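Local coordinates for protein botulinum neurotoxin type C1 (Clostridium botulinum, PDB 3R4S) that binds gangliosides as the receptor-binding part of a neurotoxin whose entry into nerve cells depends on them and whose light chain is a zinc endopeptidase, at residues Val255-Leu260 with Thr364-Ser369; Tyr263-Ala266 with Ile271-Asn274; Thr275-Asn278 with Asn283-Tyr286. All blocks are in the same frame, centred on the assembly; numbering follows the deposited sequence.

How the interactions relate
Within one beta-trefoil domain, interaction 1 lies in the body and packs a turn against a strand far along the sequence, while interactions 2 and 3 shape the hairpin and the following loop at a sialic acid pocket. The centres of interactions 2 and 3 are about 9 Å apart, and each is about 16 Å from that of interaction 1. The carbonyl O of L260 in interaction 1 lies 2.8 Å from NE of R276 in interaction 3, a probable hydrogen bond. Interactions 2 and 3 meet where M264 O lies 2.9 Å from Y286 N, and both touch the same N-acetyl-beta-neuraminic acid, through Y265 and A266 in one and Y286 in the other.

Interaction 1. Residues Val255-Leu260 with Thr364-Ser369; sequences VNIDYL and TYYYAS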
# COMPACT_ATOMS: atom_id res chain seq x y z
N VAL A 255 -11.62 -4.46 -7.13
CA VAL A 255 -10.86 -5.21 -8.13
C VAL A 255 -10.43 -6.57 -7.59
O VAL A 255 -10.23 -6.75 -6.38
CB VAL A 255 -9.60 -4.45 -8.59
CG1 VAL A 255 -9.99 -3.19 -9.34
CG2 VAL A 255 -8.72 -4.12 -7.39
N ASN A 256 -10.30 -7.53 -8.49
CA ASN A 256 -9.75 -8.81 -8.14
C ASN A 256 -8.28 -8.79 -8.47
O ASN A 256 -7.90 -8.39 -9.58
CB ASN A 256 -10.45 -9.93 -8.91
CG ASN A 256 -10.09 -11.29 -8.39
OD1 ASN A 256 -9.09 -11.87 -8.80
ND2 ASN A 256 -10.90 -11.81 -7.48
N ILE A 257 -7.44 -9.20 -7.52
CA ILE A 257 -5.99 -9.16 -7.69
C ILE A 257 -5.52 -9.95 -8.93
O ILE A 257 -4.55 -9.58 -9.58
CB ILE A 257 -5.25 -9.64 -6.41
CG1 ILE A 257 -5.57 -8.71 -5.24
CG2 ILE A 257 -3.73 -9.71 -6.64
CD1 ILE A 257 -5.40 -7.22 -5.55
N ASP A 258 -6.23 -11.02 -9.25
CA ASP A 258 -5.92 -11.80 -10.45
C ASP A 258 -6.36 -11.12 -11.75
O ASP A 258 -6.01 -11.57 -12.83
CB ASP A 258 -6.57 -13.19 -10.37
CG ASP A 258 -5.71 -14.20 -9.65
OD1 ASP A 258 -4.56 -13.85 -9.30
OD2 ASP A 258 -6.16 -15.35 -9.44
N TYR A 259 -7.13 -10.04 -11.64
CA TYR A 259 -7.69 -9.38 -12.82
C TYR A 259 -7.70 -7.87 -12.70
O TYR A 259 -8.75 -7.24 -12.81
CB TYR A 259 -9.12 -9.88 -13.07
CG TYR A 259 -9.17 -11.31 -13.55
CD1 TYR A 259 -9.04 -11.61 -14.90
CD2 TYR A 259 -9.33 -12.36 -12.65
CE1 TYR A 259 -9.09 -12.92 -15.36
CE2 TYR A 259 -9.38 -13.68 -13.10
CZ TYR A 259 -9.26 -13.95 -14.45
OH TYR A 259 -9.30 -15.25 -14.91
N LEU A 260 -6.52 -7.29 -12.48
CA LEU A 260 -6.40 -5.86 -12.23
C LEU A 260 -6.75 -5.07 -13.48
O LEU A 260 -7.14 -3.91 -13.38
CB LEU A 260 -4.99 -5.50 -11.75
CG LEU A 260 -4.63 -6.09 -10.38
CD1 LEU A 260 -3.20 -5.75 -9.99
CD2 LEU A 260 -5.59 -5.59 -9.33
N THR A 364 3.62 -8.31 0.34
CA THR A 364 4.63 -7.31 0.06
C THR A 364 4.21 -6.33 -1.06
O THR A 364 4.55 -5.16 -1.01
CB THR A 364 6.02 -7.93 -0.22
OG1 THR A 364 7.00 -6.89 -0.31
CG2 THR A 364 6.02 -8.71 -1.51
N TYR A 365 3.44 -6.80 -2.04
CA TYR A 365 3.14 -5.93 -3.19
C TYR A 365 1.70 -5.46 -3.36
O TYR A 365 1.43 -4.59 -4.20
CB TYR A 365 3.69 -6.55 -4.48
CG TYR A 365 5.19 -6.71 -4.41
CD1 TYR A 365 5.98 -5.68 -3.89
CD2 TYR A 365 5.83 -7.88 -4.82
CE1 TYR A 365 7.35 -5.79 -3.78
CE2 TYR A 365 7.21 -8.01 -4.72
CZ TYR A 365 7.96 -6.96 -4.20
OH TYR A 365 9.34 -7.04 -4.08
N TYR A 366 0.78 -5.99 -2.54
CA TYR A 366 -0.64 -5.60 -2.61
C TYR A 366 -1.25 -5.43 -1.22
O TYR A 366 -0.92 -6.19 -0.30
CB TYR A 366 -1.47 -6.67 -3.34
CG TYR A 366 -1.11 -6.86 -4.79
CD1 TYR A 366 -0.43 -8.00 -5.21
CD2 TYR A 366 -1.45 -5.89 -5.74
CE1 TYR A 366 -0.10 -8.17 -6.56
CE2 TYR A 366 -1.11 -6.05 -7.08
CZ TYR A 366 -0.44 -7.19 -7.48
OH TYR A 366 -0.11 -7.36 -8.81
N TYR A 367 -2.16 -4.47 -1.09
CA TYR A 367 -3.11 -4.42 0.04
C TYR A 367 -4.47 -4.91 -0.46
O TYR A 367 -5.04 -4.33 -1.39
CB TYR A 367 -3.27 -3.00 0.55
CG TYR A 367 -2.02 -2.41 1.14
CD1 TYR A 367 -1.70 -2.61 2.48
CD2 TYR A 367 -1.17 -1.63 0.37
CE1 TYR A 367 -0.54 -2.05 3.04
CE2 TYR A 367 -0.03 -1.07 0.91
CZ TYR A 367 0.28 -1.28 2.23
OH TYR A 367 1.43 -0.72 2.73
N ALA A 368 -5.00 -5.96 0.16
CA ALA A 368 -6.22 -6.59 -0.34
C ALA A 368 -7.00 -7.23 0.79
O ALA A 368 -6.72 -6.98 1.96
CB ALA A 368 -5.86 -7.64 -1.40
N SER A 369 -7.96 -8.07 0.44
CA SER A 369 -8.80 -8.68 1.45
C SER A 369 -9.37 -9.99 0.95
O SER A 369 -9.32 -10.30 -0.24
CB SER A 369 -9.95 -7.74 1.83
OG SER A 369 -10.77 -7.46 0.69
O HOH W 1 -1.43 -9.73 -9.60
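In the beta-trefoil of the C-terminal receptor-binding domain, the turn that follows strand 251-256 packs I257 and L260 against Y366 and A368, in and just ahead of strand 367-374. The Y366 ring is the centrepiece. Methyl CG2 of I257 sits over one face in a CH-pi contact, 4.0 Å from the ring centroid and displaced toward the rim on the CD1-CE1 side. With chi1 at -62°, this methyl lies anti to the backbone N, and the other branch is left to run alongside the alanine: CG1 of I257 is 4.0 Å from CB of A368. L260, by contrast, meets the phenol end obliquely, its CD1 coming within 3.6 Å of Y366 CE2. The turn has its own internal brace, an Asx turn in which D258 N donates to N256 OD1, while ND2 of N256 is held by the carbonyl of S421. Beyond the apolar patch, the two segments are joined through a water, which donates to I257 O over 3.1 Å and bonds to Y366 OH at 2.8 Å.

Interaction 2. Residues Tyr263-Ala266 with Ile271-Asn274; sequences YMYA and IVFN. With SLB (N-acetyl-beta-neuraminic acid), chain C.
Y263-A266 and I271-N274 are the two arms of an antiparallel beta hairpin, their short axes at 136° to each other, with hydrogen-bonded pairs Y263-N274 and Y265-V272 alternating with non-hydrogen-bonded pairs M264-F273 and A266-I271. Y263 N reaches N274 O at 2.8 Å, and Y265 N reaches V272 O at the same separation, 2.8 Å. In the second pair V272 N returns to Y265 O at 3.0 Å. Side chains divide between the two faces. On one, CG of M264 touches I271 CG2 at 3.5 Å, and the methionine chain, bent at chi3, lies alongside F273 so that its CE meets F273 CZ at 3.6 Å. This face is covered from beyond the hairpin by P406, L343 and M312. On the other, CB of N274 lies over the Y263 ring, 3.8 Å from its centroid; a chi1 of 68° sets CG of Y263 between the backbone N and the carbonyl carbon, turning the ring over the partner strand. V272 CG2 packs on CB of Y265, level with the edge of the ring. That ring runs outward to the sugar, its OH 3.3 Å from C3 of the N-acetyl-beta-neuraminic acid, with the ring of Y286 beside it at about 15°. Next to the hairpin turn, the sugar O4 donates to A266 O at 2.8 Å. Paired backbone and apolar packing thus probably help to hold in place a sugar-binding carbonyl and an aromatic ring that contacts the sugar, consistent with a ganglioside-binding role.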
# COMPACT_ATOMS: atom_id res chain seq x y z
N TYR A 263 -12.43 -3.95 -15.05
CA TYR A 263 -13.30 -3.14 -14.21
C TYR A 263 -14.66 -3.80 -14.04
O TYR A 263 -15.01 -4.75 -14.76
CB TYR A 263 -13.46 -1.72 -14.77
CG TYR A 263 -14.23 -1.66 -16.07
CD1 TYR A 263 -15.62 -1.65 -16.07
CD2 TYR A 263 -13.57 -1.61 -17.30
CE1 TYR A 263 -16.34 -1.59 -17.25
CE2 TYR A 263 -14.27 -1.54 -18.49
CZ TYR A 263 -15.66 -1.54 -18.46
OH TYR A 263 -16.36 -1.48 -19.65
N MET A 264 -15.42 -3.30 -13.08
CA MET A 264 -16.68 -3.91 -12.70
C MET A 264 -17.82 -3.30 -13.51
O MET A 264 -17.96 -2.08 -13.60
CB MET A 264 -16.91 -3.72 -11.20
CG MET A 264 -17.71 -4.80 -10.57
SD MET A 264 -17.74 -4.72 -8.77
CE MET A 264 -16.60 -6.05 -8.40
N TYR A 265 -18.62 -4.17 -14.12
CA TYR A 265 -19.77 -3.71 -14.88
C TYR A 265 -20.99 -4.54 -14.50
O TYR A 265 -20.92 -5.37 -13.60
CB TYR A 265 -19.49 -3.79 -16.38
CG TYR A 265 -20.42 -2.95 -17.21
CD1 TYR A 265 -20.63 -1.60 -16.90
CD2 TYR A 265 -21.09 -3.48 -18.29
CE1 TYR A 265 -21.48 -0.83 -17.65
CE2 TYR A 265 -21.95 -2.72 -19.05
CZ TYR A 265 -22.14 -1.39 -18.72
OH TYR A 265 -23.00 -0.61 -19.48
N ALA A 266 -22.12 -4.31 -15.16
CA ALA A 266 -23.31 -5.10 -14.86
C ALA A 266 -24.23 -5.27 -16.06
O ALA A 266 -24.30 -4.41 -16.94
CB ALA A 266 -24.07 -4.53 -13.66
N ILE A 271 -23.31 -8.98 -12.16
CA ILE A 271 -22.03 -8.28 -12.26
C ILE A 271 -21.11 -9.04 -13.19
O ILE A 271 -21.04 -10.27 -13.15
CB ILE A 271 -21.36 -8.11 -10.90
CG1 ILE A 271 -22.24 -7.26 -9.99
CG2 ILE A 271 -19.98 -7.48 -11.07
CD1 ILE A 271 -21.73 -7.16 -8.57
N VAL A 272 -20.42 -8.29 -14.05
CA VAL A 272 -19.46 -8.88 -14.98
C VAL A 272 -18.20 -8.03 -15.01
O VAL A 272 -18.24 -6.85 -14.69
CB VAL A 272 -20.04 -8.98 -16.41
CG1 VAL A 272 -21.33 -9.78 -16.40
CG2 VAL A 272 -20.28 -7.59 -16.99
N PHE A 273 -17.09 -8.63 -15.40
CA PHE A 273 -15.84 -7.91 -15.48
C PHE A 273 -15.44 -7.65 -16.93
O PHE A 273 -15.32 -8.58 -17.72
CB PHE A 273 -14.73 -8.66 -14.74
CG PHE A 273 -14.93 -8.70 -13.24
CD1 PHE A 273 -14.45 -7.67 -12.45
CD2 PHE A 273 -15.59 -9.75 -12.64
CE1 PHE A 273 -14.63 -7.70 -11.07
CE2 PHE A 273 -15.77 -9.79 -11.26
CZ PHE A 273 -15.30 -8.76 -10.47
N ASN A 274 -15.23 -6.38 -17.25
CA ASN A 274 -14.83 -5.98 -18.60
C ASN A 274 -13.40 -5.46 -18.63
O ASN A 274 -12.93 -4.85 -17.67
CB ASN A 274 -15.75 -4.86 -19.11
CG ASN A 274 -17.17 -5.35 -19.41
OD1 ASN A 274 -17.44 -6.55 -19.41
ND2 ASN A 274 -18.07 -4.41 -19.66
C1 SLB C . -26.67 -1.33 -20.82
C2 SLB C . -27.15 -1.28 -19.39
C3 SLB C . -25.96 -1.52 -18.46
C4 SLB C . -26.42 -1.61 -17.00
C5 SLB C . -27.43 -2.72 -16.88
C6 SLB C . -28.60 -2.46 -17.83
C7 SLB C . -29.53 -3.67 -17.79
C8 SLB C . -30.85 -3.37 -18.51
C9 SLB C . -31.81 -4.55 -18.43
C10 SLB C . -28.08 -3.60 -14.68
C11 SLB C . -28.70 -3.24 -13.36
N5 SLB C . -27.99 -2.58 -15.54
O1A SLB C . -26.41 -2.44 -21.35
O1B SLB C . -26.52 -0.24 -21.41
O2 SLB C . -27.67 0.03 -19.17
O4 SLB C . -25.31 -1.89 -16.14
O6 SLB C . -28.19 -2.25 -19.19
O7 SLB C . -28.82 -4.75 -18.42
O8 SLB C . -31.48 -2.21 -17.96
O9 SLB C . -31.47 -5.48 -19.47
O10 SLB C . -27.69 -4.73 -14.93

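Interaction 3. Residues Thr275-Asn278 with Asn283-Tyr286; sequences TRRN and NEGY. With SLB (N-acetyl-beta-neuraminic acid), chain C.
The carboxylate of E284 reaches across to the backbone of R277 and N278, and this is the tight part of the contact. R277 N donates almost straight to E284 OE1 (2.7 Å), which accepts with its syn lone pair; N278 N meets E284 OE2 at 2.8 Å from above the carboxylate plane. A further bond from R277 N to OE2 is weak. An extended chain (chi2 170°) carries the glutamate this far, and E284 OE2 also lies 3.4 Å from CB of R276. Two successive N-H groups gripping one carboxylate should fix its rotation and probably favour its charged form. The other half of the contact is looser and water-mediated. R276 NH1 donates in the plane of its guanidinium to two waters: one, 2.8 Å away, also accepts from E284 N, while the other accepts from N283 N and probably donates to E284 OE2, 2.7 Å away. Through this loop the beta-trefoil domain carries Y286 to the N-acetyl-beta-neuraminic acid pocket, where its OH is 2.6 Å from the sugar O4, a hydrogen bond not settled because the proton has another acceptor within reach. The loop joins strands 270-275 and 288-292: R276 NE is tied to L260 O beyond strand 251-256, E284 packs on Y263 of strand 262-267, and Y286 rests on M312 and I314 of strand 307-314.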
# COMPACT_ATOMS: atom_id res chain seq x y z
N THR A 275 -12.71 -5.69 -19.74
CA THR A 275 -11.35 -5.21 -19.92
C THR A 275 -11.26 -3.68 -19.93
O THR A 275 -12.01 -3.01 -20.63
CB THR A 275 -10.75 -5.80 -21.21
OG1 THR A 275 -10.73 -7.22 -21.09
CG2 THR A 275 -9.34 -5.29 -21.42
N ARG A 276 -10.35 -3.14 -19.11
CA ARG A 276 -10.13 -1.69 -19.02
C ARG A 276 -9.64 -1.12 -20.34
O ARG A 276 -8.83 -1.74 -21.04
CB ARG A 276 -9.07 -1.38 -17.94
CG ARG A 276 -9.57 -1.56 -16.51
CD ARG A 276 -8.46 -1.38 -15.43
NE ARG A 276 -8.98 -1.88 -14.16
CZ ARG A 276 -9.88 -1.23 -13.43
NH1 ARG A 276 -10.32 -0.03 -13.81
NH2 ARG A 276 -10.35 -1.77 -12.31
N ARG A 277 -10.10 0.07 -20.67
CA ARG A 277 -9.60 0.77 -21.84
C ARG A 277 -8.46 1.72 -21.44
O ARG A 277 -7.56 2.00 -22.24
CB ARG A 277 -10.73 1.52 -22.54
CG ARG A 277 -11.88 0.61 -23.00
CD ARG A 277 -11.34 -0.57 -23.82
NE ARG A 277 -12.31 -1.67 -23.95
CZ ARG A 277 -12.03 -2.85 -24.49
NH1 ARG A 277 -10.80 -3.10 -24.95
NH2 ARG A 277 -12.97 -3.80 -24.57
N ASN A 278 -8.50 2.20 -20.20
CA ASN A 278 -7.47 3.09 -19.67
C ASN A 278 -6.60 2.34 -18.67
O ASN A 278 -6.87 2.35 -17.47
CB ASN A 278 -8.12 4.30 -19.01
CG ASN A 278 -9.24 4.90 -19.85
OD1 ASN A 278 -10.27 5.33 -19.33
ND2 ASN A 278 -9.05 4.91 -21.16
N ASN A 283 -10.47 4.15 -13.49
CA ASN A 283 -11.51 5.15 -13.69
C ASN A 283 -12.63 4.68 -14.60
O ASN A 283 -13.25 5.48 -15.32
CB ASN A 283 -10.88 6.45 -14.21
CG ASN A 283 -10.30 6.32 -15.61
OD1 ASN A 283 -10.42 5.27 -16.26
ND2 ASN A 283 -9.65 7.38 -16.08
N GLU A 284 -12.90 3.38 -14.58
CA GLU A 284 -13.93 2.81 -15.44
C GLU A 284 -14.90 1.95 -14.65
O GLU A 284 -14.53 1.33 -13.64
CB GLU A 284 -13.29 1.97 -16.55
CG GLU A 284 -12.39 2.76 -17.48
CD GLU A 284 -11.59 1.87 -18.41
OE1 GLU A 284 -12.17 1.32 -19.38
OE2 GLU A 284 -10.38 1.71 -18.19
N GLY A 285 -16.15 1.92 -15.08
CA GLY A 285 -17.12 1.01 -14.51
C GLY A 285 -17.75 1.49 -13.22
O GLY A 285 -17.62 2.65 -12.83
N TYR A 286 -18.45 0.58 -12.55
CA TYR A 286 -19.23 0.95 -11.39
C TYR A 286 -18.42 0.87 -10.11
O TYR A 286 -17.39 0.17 -10.03
CB TYR A 286 -20.48 0.07 -11.27
CG TYR A 286 -21.38 0.13 -12.48
CD1 TYR A 286 -21.74 1.34 -13.05
CD2 TYR A 286 -21.88 -1.04 -13.05
CE1 TYR A 286 -22.58 1.39 -14.16
CE2 TYR A 286 -22.71 -1.00 -14.16
CZ TYR A 286 -23.06 0.22 -14.71
OH TYR A 286 -23.89 0.27 -15.81
C1 SLB C . -26.67 -1.33 -20.82
C2 SLB C . -27.15 -1.28 -19.39
C3 SLB C . -25.96 -1.52 -18.46
C4 SLB C . -26.42 -1.61 -17.00
C5 SLB C . -27.43 -2.72 -16.88
C6 SLB C . -28.60 -2.46 -17.83
C7 SLB C . -29.53 -3.67 -17.79
C8 SLB C . -30.85 -3.37 -18.51
C9 SLB C . -31.81 -4.55 -18.43
C10 SLB C . -28.08 -3.60 -14.68
C11 SLB C . -28.70 -3.24 -13.36
N5 SLB C . -27.99 -2.58 -15.54
O1A SLB C . -26.41 -2.44 -21.35
O1B SLB C . -26.52 -0.24 -21.41
O2 SLB C . -27.67 0.03 -19.17
O4 SLB C . -25.31 -1.89 -16.14
O6 SLB C . -28.19 -2.25 -19.19
O7 SLB C . -28.82 -4.75 -18.42
O8 SLB C . -31.48 -2.21 -17.96
O9 SLB C . -31.47 -5.48 -19.47
O10 SLB C . -27.69 -4.73 -14.93
O HOH W 2 -12.10 1.48 -12.35
O HOH W 3 -9.57 2.04 -15.63